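Local atomic coordinates of uricase (Arthrobacter globiformis, PDB entry 2YZC), a protein that catalyses the oxidation of uric acid by molecular oxygen to 5-hydroxyisourate, which is further processed to (S)-allantoin. Residues T84-L89 and R133-E138; R189-T194 and A290-W295; E242-L247 and E280-R285. All blocks are in the same frame, centred on the assembly; numbering follows the deposited sequence.

Interaction 1: residues T84-L89 and R133-E138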
# COMPACT_ATOMS: atom_id res chain seq x y z
N THR A 84 -14.73 -24.64 -9.34
CA THR A 84 -14.87 -23.34 -8.70
C THR A 84 -13.86 -23.24 -7.57
O THR A 84 -13.26 -24.23 -7.16
CB THR A 84 -16.28 -23.15 -8.08
OG1 THR A 84 -16.48 -24.15 -7.08
CG2 THR A 84 -17.36 -23.28 -9.16
N THR A 85 -13.69 -22.02 -7.06
CA THR A 85 -12.77 -21.77 -5.97
C THR A 85 -13.24 -22.50 -4.71
O THR A 85 -12.44 -23.11 -4.00
CB THR A 85 -12.68 -20.26 -5.68
OG1 THR A 85 -12.17 -19.60 -6.85
CG2 THR A 85 -11.77 -19.98 -4.50
N GLU A 86 -14.54 -22.45 -4.44
CA GLU A 86 -15.07 -23.13 -3.26
C GLU A 86 -14.83 -24.64 -3.31
O GLU A 86 -14.49 -25.25 -2.30
CB GLU A 86 -16.57 -22.83 -3.09
CG GLU A 86 -16.85 -21.39 -2.71
CD GLU A 86 -17.13 -20.49 -3.90
OE1 GLU A 86 -16.54 -20.70 -4.99
OE2 GLU A 86 -17.94 -19.54 -3.75
N GLU A 87 -15.01 -25.24 -4.48
CA GLU A 87 -14.79 -26.67 -4.61
C GLU A 87 -13.31 -27.03 -4.46
O GLU A 87 -12.97 -28.12 -3.99
CB GLU A 87 -15.35 -27.16 -5.94
CG GLU A 87 -16.87 -27.09 -5.97
CD GLU A 87 -17.44 -27.25 -7.36
OE1 GLU A 87 -17.37 -28.37 -7.91
OE2 GLU A 87 -17.97 -26.26 -7.90
N PHE A 88 -12.44 -26.11 -4.84
CA PHE A 88 -11.00 -26.34 -4.70
C PHE A 88 -10.68 -26.36 -3.21
O PHE A 88 -9.96 -27.24 -2.73
CB PHE A 88 -10.21 -25.22 -5.38
CG PHE A 88 -8.72 -25.43 -5.35
CD1 PHE A 88 -8.14 -26.57 -5.90
CD2 PHE A 88 -7.88 -24.47 -4.79
CE1 PHE A 88 -6.76 -26.76 -5.90
CE2 PHE A 88 -6.49 -24.64 -4.77
CZ PHE A 88 -5.93 -25.79 -5.33
N LEU A 89 -11.23 -25.40 -2.47
CA LEU A 89 -10.98 -25.34 -1.04
C LEU A 89 -11.54 -26.57 -0.32
O LEU A 89 -10.93 -27.08 0.62
CB LEU A 89 -11.60 -24.06 -0.45
CG LEU A 89 -11.05 -22.72 -0.95
CD1 LEU A 89 -11.80 -21.59 -0.26
CD2 LEU A 89 -9.56 -22.62 -0.66
N ARG A 133 -13.15 -11.53 -5.57
CA ARG A 133 -14.07 -12.50 -5.00
C ARG A 133 -13.34 -13.29 -3.92
O ARG A 133 -12.16 -13.63 -4.08
CB ARG A 133 -14.58 -13.43 -6.10
CG ARG A 133 -15.37 -14.64 -5.63
CD ARG A 133 -15.92 -15.39 -6.84
NE ARG A 133 -16.52 -16.68 -6.47
CZ ARG A 133 -17.06 -17.52 -7.34
NH1 ARG A 133 -17.10 -17.22 -8.63
NH2 ARG A 133 -17.56 -18.68 -6.92
N THR A 134 -14.04 -13.59 -2.83
CA THR A 134 -13.43 -14.33 -1.73
C THR A 134 -14.25 -15.55 -1.34
O THR A 134 -15.45 -15.62 -1.59
CB THR A 134 -13.27 -13.44 -0.48
OG1 THR A 134 -14.56 -13.10 0.04
CG2 THR A 134 -12.51 -12.16 -0.82
N ALA A 135 -13.58 -16.51 -0.72
CA ALA A 135 -14.23 -17.72 -0.24
C ALA A 135 -13.45 -18.20 0.97
O ALA A 135 -12.22 -18.17 0.99
CB ALA A 135 -14.25 -18.80 -1.33
N VAL A 136 -14.18 -18.64 1.99
CA VAL A 136 -13.56 -19.14 3.21
C VAL A 136 -14.30 -20.41 3.59
O VAL A 136 -15.53 -20.43 3.63
CB VAL A 136 -13.69 -18.15 4.39
CG1 VAL A 136 -13.18 -18.79 5.67
CG2 VAL A 136 -12.90 -16.87 4.10
N LEU A 137 -13.54 -21.46 3.84
CA LEU A 137 -14.11 -22.73 4.26
C LEU A 137 -13.55 -23.07 5.62
O LEU A 137 -12.35 -22.93 5.86
CB LEU A 137 -13.73 -23.86 3.28
CG LEU A 137 -13.89 -25.28 3.86
CD1 LEU A 137 -15.37 -25.63 3.99
CD2 LEU A 137 -13.19 -26.30 2.95
N GLU A 138 -14.42 -23.47 6.54
CA GLU A 138 -13.96 -23.90 7.85
C GLU A 138 -14.56 -25.27 8.09
O GLU A 138 -15.75 -25.48 7.87
CB GLU A 138 -14.39 -22.93 8.96
CG GLU A 138 -13.41 -21.77 9.18
CD GLU A 138 -13.46 -21.20 10.59
OE1 GLU A 138 -12.73 -20.21 10.86
OE2 GLU A 138 -14.22 -21.72 11.44
O HOH W 1 -16.45 -17.23 -3.67
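Glu86 and Arg133 make the polar half of this contact, a salt bridge in which both carboxylate oxygens face a single nitrogen. Arg133 NH2 lies 3.0 Å from Glu86 OE1, in a weak hydrogen bond bent to 128° at the hydrogen. The bond from Arg133 NH2 to Glu86 OE2 is weak too, at 3.3 Å. The side chains cross at about a right angle, with carboxylate and guanidinium planes 68° apart, and OE2 sits at the guanidinium edge, in its plane. A bend at chi2 (93°) swings Glu86 CD out of an extended course, on the way to the arginine. A water completes the link: it accepts from Arg133 NE and donates to Glu86 OE2 and to Thr134 O. Arg133 NH1 has a second acid, Asp200, on helix 199-216.

The apolar half centres on Ala135, whose CB lies 3.9 Å from Glu86 CG and equally far from Leu89 CD1. Thr85 CG2 brushes the same methyl, while Thr85 OG1 bonds to Gln112 on strand 103-117. Further along, Leu89 CB packs 4.3 Å from Leu137 CB, and Leu137 CD2 lies against the backbone oxygen of Leu89.

At the start of the helix Thr84 is the N-cap, its OG1 accepting from Glu87 N. Helix 85-99 runs roughly along strand 131-140. With the pair buried, an arginine between two acids is likely to remain charged.

Interaction 2: residues R189-T194 and A290-W295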
# COMPACT_ATOMS: atom_id res chain seq x y z
N ARG A 189 -20.02 -10.38 2.80
CA ARG A 189 -19.71 -11.79 2.98
C ARG A 189 -20.98 -12.50 3.41
O ARG A 189 -21.70 -12.03 4.29
CB ARG A 189 -18.60 -11.94 4.02
CG ARG A 189 -17.22 -11.68 3.43
CD ARG A 189 -16.17 -11.43 4.48
NE ARG A 189 -14.84 -11.31 3.89
CZ ARG A 189 -14.51 -10.46 2.91
NH1 ARG A 189 -15.43 -9.65 2.40
NH2 ARG A 189 -13.27 -10.43 2.45
N TRP A 190 -21.28 -13.61 2.75
CA TRP A 190 -22.48 -14.37 3.05
C TRP A 190 -22.17 -15.84 3.33
O TRP A 190 -21.30 -16.45 2.68
CB TRP A 190 -23.49 -14.21 1.90
CG TRP A 190 -22.97 -14.56 0.53
CD1 TRP A 190 -23.09 -15.76 -0.10
CD2 TRP A 190 -22.26 -13.70 -0.37
NE1 TRP A 190 -22.51 -15.70 -1.35
CE2 TRP A 190 -22.00 -14.45 -1.54
CE3 TRP A 190 -21.83 -12.37 -0.31
CZ2 TRP A 190 -21.32 -13.91 -2.64
CZ3 TRP A 190 -21.15 -11.83 -1.41
CH2 TRP A 190 -20.91 -12.60 -2.56
N ARG A 191 -22.86 -16.39 4.31
CA ARG A 191 -22.66 -17.78 4.71
C ARG A 191 -23.72 -18.71 4.14
O ARG A 191 -24.92 -18.46 4.30
CB ARG A 191 -22.66 -17.88 6.24
CG ARG A 191 -22.47 -19.30 6.77
CD ARG A 191 -22.32 -19.31 8.29
NE ARG A 191 -23.56 -18.97 8.98
CZ ARG A 191 -24.60 -19.80 9.11
NH1 ARG A 191 -24.55 -21.02 8.59
NH2 ARG A 191 -25.68 -19.41 9.77
N TYR A 192 -23.28 -19.77 3.48
CA TYR A 192 -24.19 -20.74 2.91
C TYR A 192 -24.59 -21.74 3.98
O TYR A 192 -23.79 -22.06 4.86
CB TYR A 192 -23.51 -21.48 1.75
CG TYR A 192 -23.18 -20.60 0.57
CD1 TYR A 192 -24.19 -19.92 -0.12
CD2 TYR A 192 -21.87 -20.46 0.11
CE1 TYR A 192 -23.91 -19.13 -1.23
CE2 TYR A 192 -21.58 -19.66 -1.00
CZ TYR A 192 -22.60 -19.00 -1.66
OH TYR A 192 -22.33 -18.23 -2.76
N ASN A 193 -25.83 -22.22 3.93
CA ASN A 193 -26.29 -23.20 4.91
C ASN A 193 -26.13 -24.62 4.37
O ASN A 193 -26.58 -25.58 4.99
CB ASN A 193 -27.74 -22.92 5.31
CG ASN A 193 -28.65 -22.71 4.12
OD1 ASN A 193 -29.52 -21.83 4.15
ND2 ASN A 193 -28.48 -23.51 3.09
N THR A 194 -25.48 -24.72 3.21
CA THR A 194 -25.24 -26.01 2.56
C THR A 194 -24.10 -25.87 1.56
O THR A 194 -23.87 -24.78 1.04
CB THR A 194 -26.48 -26.49 1.78
OG1 THR A 194 -26.16 -27.69 1.07
CG2 THR A 194 -26.93 -25.42 0.78
N ALA A 290 -27.06 -17.73 15.40
CA ALA A 290 -26.69 -16.39 15.83
C ALA A 290 -25.22 -16.02 15.62
O ALA A 290 -24.91 -14.96 15.07
CB ALA A 290 -27.06 -16.20 17.30
N ASP A 291 -24.31 -16.88 16.07
CA ASP A 291 -22.89 -16.58 15.95
C ASP A 291 -22.05 -17.75 15.47
O ASP A 291 -21.28 -18.34 16.24
CB ASP A 291 -22.36 -16.08 17.29
N HIS A 292 -22.18 -18.09 14.19
CA HIS A 292 -21.40 -19.19 13.64
C HIS A 292 -19.92 -18.90 13.87
O HIS A 292 -19.46 -17.79 13.61
CB HIS A 292 -21.67 -19.36 12.15
CG HIS A 292 -21.16 -20.65 11.60
ND1 HIS A 292 -21.99 -21.67 11.20
CD2 HIS A 292 -19.89 -21.11 11.44
CE1 HIS A 292 -21.26 -22.71 10.82
NE2 HIS A 292 -19.99 -22.39 10.96
N PRO A 293 -19.17 -19.90 14.36
CA PRO A 293 -17.73 -19.78 14.63
C PRO A 293 -16.86 -19.32 13.46
O PRO A 293 -15.80 -18.74 13.67
CB PRO A 293 -17.35 -21.19 15.10
CG PRO A 293 -18.60 -21.65 15.77
CD PRO A 293 -19.67 -21.21 14.80
N ILE A 294 -17.32 -19.55 12.24
CA ILE A 294 -16.54 -19.16 11.06
C ILE A 294 -16.28 -17.65 11.01
O ILE A 294 -15.31 -17.19 10.42
CB ILE A 294 -17.24 -19.60 9.75
CG1 ILE A 294 -16.27 -19.48 8.57
CG2 ILE A 294 -18.48 -18.75 9.50
CD1 ILE A 294 -16.74 -20.22 7.33
N TRP A 295 -17.15 -16.87 11.65
CA TRP A 295 -17.00 -15.42 11.65
C TRP A 295 -15.86 -14.94 12.55
O TRP A 295 -15.37 -13.83 12.38
CB TRP A 295 -18.31 -14.75 12.07
CG TRP A 295 -19.41 -14.96 11.07
CD1 TRP A 295 -20.59 -15.62 11.28
CD2 TRP A 295 -19.44 -14.51 9.71
NE1 TRP A 295 -21.35 -15.60 10.14
CE2 TRP A 295 -20.67 -14.93 9.16
CE3 TRP A 295 -18.54 -13.79 8.91
CZ2 TRP A 295 -21.03 -14.65 7.84
CZ3 TRP A 295 -18.90 -13.51 7.59
CH2 TRP A 295 -20.14 -13.94 7.07
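Arg191 reaches across from the strand to His292 and Trp295 and, with Trp295, has the most surface buried here. Its CB lies 4.0 Å from Trp295 CZ2. Its CD sits over the face of the His292 ring, 4.0 Å from the centroid, in a CH-pi contact. A turn at chi3 (70°) takes NE out of line with the extended first part of the chain, and NE packs 3.7 Å from His292 CB. The guanidinium then lies 24° from parallel to the imidazole, with His292 ND1 over one of its faces. On the same CD, Ile294 CG2 closes in at 4.1 Å.

Trp295 brings the far rim of its indole to Arg189: CZ3 is 3.9 Å from Arg189 CB, which lies in the ring plane at the edge, and CH2 is 3.7 Å from Arg189 O. No hydrogen bond joins the two segments directly. Instead Arg191 NE and Trp295 NE1 share an acceptor, Glu242 OE1, on the adjoining strand. An alanine in place of Arg191 would probably leave Glu242 without its arginine mate and open a gap beside His292 and Ile294.

The 290-295 loop, ending in a 3-10 turn, thus covers strand 182-192, and His292 and Ile294 also touch strand 143-157. Trp190 leaves the strand on the side away from the loop, and its ring packs on Tyr203 and Val206 of helix 199-216.

Interaction 3: residues E242-L247 and E280-R285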
# COMPACT_ATOMS: atom_id res chain seq x y z
N GLU A 242 -27.16 -15.83 6.09
CA GLU A 242 -26.88 -14.48 6.54
C GLU A 242 -25.83 -13.81 5.67
O GLU A 242 -25.02 -14.47 5.03
CB GLU A 242 -26.38 -14.50 7.98
CG GLU A 242 -25.22 -15.46 8.21
CD GLU A 242 -24.67 -15.41 9.62
OE1 GLU A 242 -23.96 -16.35 10.02
OE2 GLU A 242 -24.96 -14.41 10.32
N ILE A 243 -25.87 -12.49 5.66
CA ILE A 243 -24.90 -11.73 4.89
C ILE A 243 -24.47 -10.58 5.78
O ILE A 243 -25.29 -9.95 6.46
CB ILE A 243 -25.51 -11.20 3.58
CG1 ILE A 243 -24.47 -10.37 2.82
CG2 ILE A 243 -26.76 -10.37 3.87
CD1 ILE A 243 -24.90 -9.96 1.43
N LYS A 244 -23.17 -10.33 5.81
CA LYS A 244 -22.61 -9.26 6.61
C LYS A 244 -21.97 -8.27 5.67
O LYS A 244 -21.33 -8.66 4.70
CB LYS A 244 -21.55 -9.79 7.57
CG LYS A 244 -22.08 -10.71 8.65
CD LYS A 244 -21.01 -11.05 9.66
CE LYS A 244 -21.60 -11.72 10.89
NZ LYS A 244 -20.58 -11.89 11.94
N MET A 245 -22.16 -6.99 5.95
CA MET A 245 -21.58 -5.96 5.11
C MET A 245 -20.86 -4.92 5.96
O MET A 245 -21.25 -4.63 7.09
CB MET A 245 -22.65 -5.28 4.27
CG MET A 245 -23.24 -6.19 3.21
SD MET A 245 -24.72 -5.49 2.46
CE MET A 245 -25.96 -6.19 3.50
N SER A 246 -19.80 -4.37 5.37
CA SER A 246 -19.00 -3.34 6.01
C SER A 246 -18.88 -2.28 4.91
O SER A 246 -18.17 -2.48 3.92
CB SER A 246 -17.62 -3.88 6.37
OG SER A 246 -16.85 -2.91 7.04
N LEU A 247 -19.60 -1.18 5.08
CA LEU A 247 -19.62 -0.13 4.08
C LEU A 247 -19.13 1.22 4.56
O LEU A 247 -19.72 1.83 5.45
CB LEU A 247 -21.05 0.05 3.55
CG LEU A 247 -21.77 -1.19 3.03
CD1 LEU A 247 -23.16 -0.81 2.56
CD2 LEU A 247 -20.97 -1.81 1.89
N GLU A 280 -21.82 -0.91 9.47
CA GLU A 280 -21.73 -2.36 9.34
C GLU A 280 -22.94 -3.06 9.96
O GLU A 280 -23.50 -2.61 10.95
CB GLU A 280 -20.45 -2.86 10.02
CG GLU A 280 -19.28 -1.88 9.91
CD GLU A 280 -17.97 -2.46 10.41
OE1 GLU A 280 -17.34 -3.23 9.65
OE2 GLU A 280 -17.58 -2.16 11.55
N ALA A 281 -23.32 -4.19 9.36
CA ALA A 281 -24.46 -4.93 9.87
C ALA A 281 -24.57 -6.33 9.31
O ALA A 281 -24.01 -6.66 8.26
CB ALA A 281 -25.75 -4.18 9.58
N THR A 282 -25.31 -7.16 10.04
CA THR A 282 -25.57 -8.54 9.67
C THR A 282 -27.07 -8.64 9.41
O THR A 282 -27.88 -8.24 10.24
CB THR A 282 -25.23 -9.50 10.82
OG1 THR A 282 -23.87 -9.33 11.23
CG2 THR A 282 -25.44 -10.95 10.38
N ILE A 283 -27.43 -9.14 8.23
CA ILE A 283 -28.83 -9.33 7.88
C ILE A 283 -28.98 -10.86 7.89
O ILE A 283 -28.28 -11.56 7.15
CB ILE A 283 -29.14 -8.78 6.48
CG1 ILE A 283 -28.87 -7.27 6.44
CG2 ILE A 283 -30.58 -9.04 6.12
CD1 ILE A 283 -29.73 -6.47 7.40
N GLN A 284 -29.88 -11.36 8.73
CA GLN A 284 -30.07 -12.80 8.87
C GLN A 284 -31.45 -13.34 8.52
O GLN A 284 -32.45 -12.62 8.56
CB GLN A 284 -29.75 -13.22 10.30
CG GLN A 284 -28.29 -13.12 10.70
CD GLN A 284 -28.05 -13.58 12.13
OE1 GLN A 284 -26.92 -13.92 12.50
NE2 GLN A 284 -29.10 -13.59 12.94
N ARG A 285 -31.49 -14.63 8.19
CA ARG A 285 -32.75 -15.30 7.90
C ARG A 285 -33.30 -15.58 9.30
O ARG A 285 -32.58 -16.09 10.16
CB ARG A 285 -32.48 -16.61 7.16
CG ARG A 285 -33.73 -17.37 6.72
CD ARG A 285 -33.35 -18.63 5.94
NE ARG A 285 -32.66 -18.32 4.69
CZ ARG A 285 -33.26 -17.79 3.63
NH1 ARG A 285 -34.55 -17.51 3.66
NH2 ARG A 285 -32.55 -17.52 2.53
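Lys244 and Thr282 face each other in a non-hydrogen-bonded pair, their side chains running alongside each other out of the same face of the sheet. From the lysine backbone outward, CB lies 4.0 Å from Ala281 O. CG, placed beside the backbone N by chi1 of -66°, packs against both Thr282 branches, with OG1 at 3.4 Å and CG2 a little farther. CD stays alongside Thr282 OG1, and CE comes closest to that oxygen, at 3.3 Å. The extended chain then carries NZ past the threonine to a cation-pi contact with Trp295.

Glu242, on the same face, sends its OE2 to 3.5 Å from Thr282 CG2, while its CB packs on Gln284 CG. Its other oxygen, OE1, is taken up by the neighbouring strand and the C-terminal loop.

The backbone is a regular antiparallel ladder within the curved sheet of the tunnelling fold (T-fold). Ile243 and Ile283 form one hydrogen-bonded pair, Met245 and Ala281 the next, each bonded in both directions. The straightest of the four bonds runs from Ile283 N to Ile243 O, 2.9 Å long and 175° at the hydrogen. The edge continues beyond this chain, since residues of 280-284 also pair antiparallel with a strand of a second subunit.

On the opposite face Ile243 CG2 packs 3.9 Å from Ile283 CB, and Met245 CE reaches Ile283 CG1, with helix 222-236 covering this side through Met226 and Tyr227. Near the other end of the ladder Ser246 OG donates to Glu280 OE1 over 2.7 Å, approaching on the anti side and 34° out of the carboxylate plane. Glu280 OE2 accepts from Gln19 of the second subunit.

Overall arrangement
The three contacts share one antiparallel sheet. Interaction 1 closes before the other two open along the chain, and interaction 3 is nested inside the loop that interaction 2 closes. Centres of interactions 2 and 3 lie about 11 Å apart, on neighbouring strands 182-192 and 240-254, and they touch directly. Interactions 1 and 2, centres about 14 Å apart, meet where Glu138 and Val136 pack on Ile294. Interactions 1 and 3 stay about 9 Å apart at their nearest atoms. Together they run from a helix laid on strand 131-140, through the C-terminal loop, to strand 276-285. No other chain touches interaction 1, whereas at interaction 3 the sheet runs on across the interface into a second subunit.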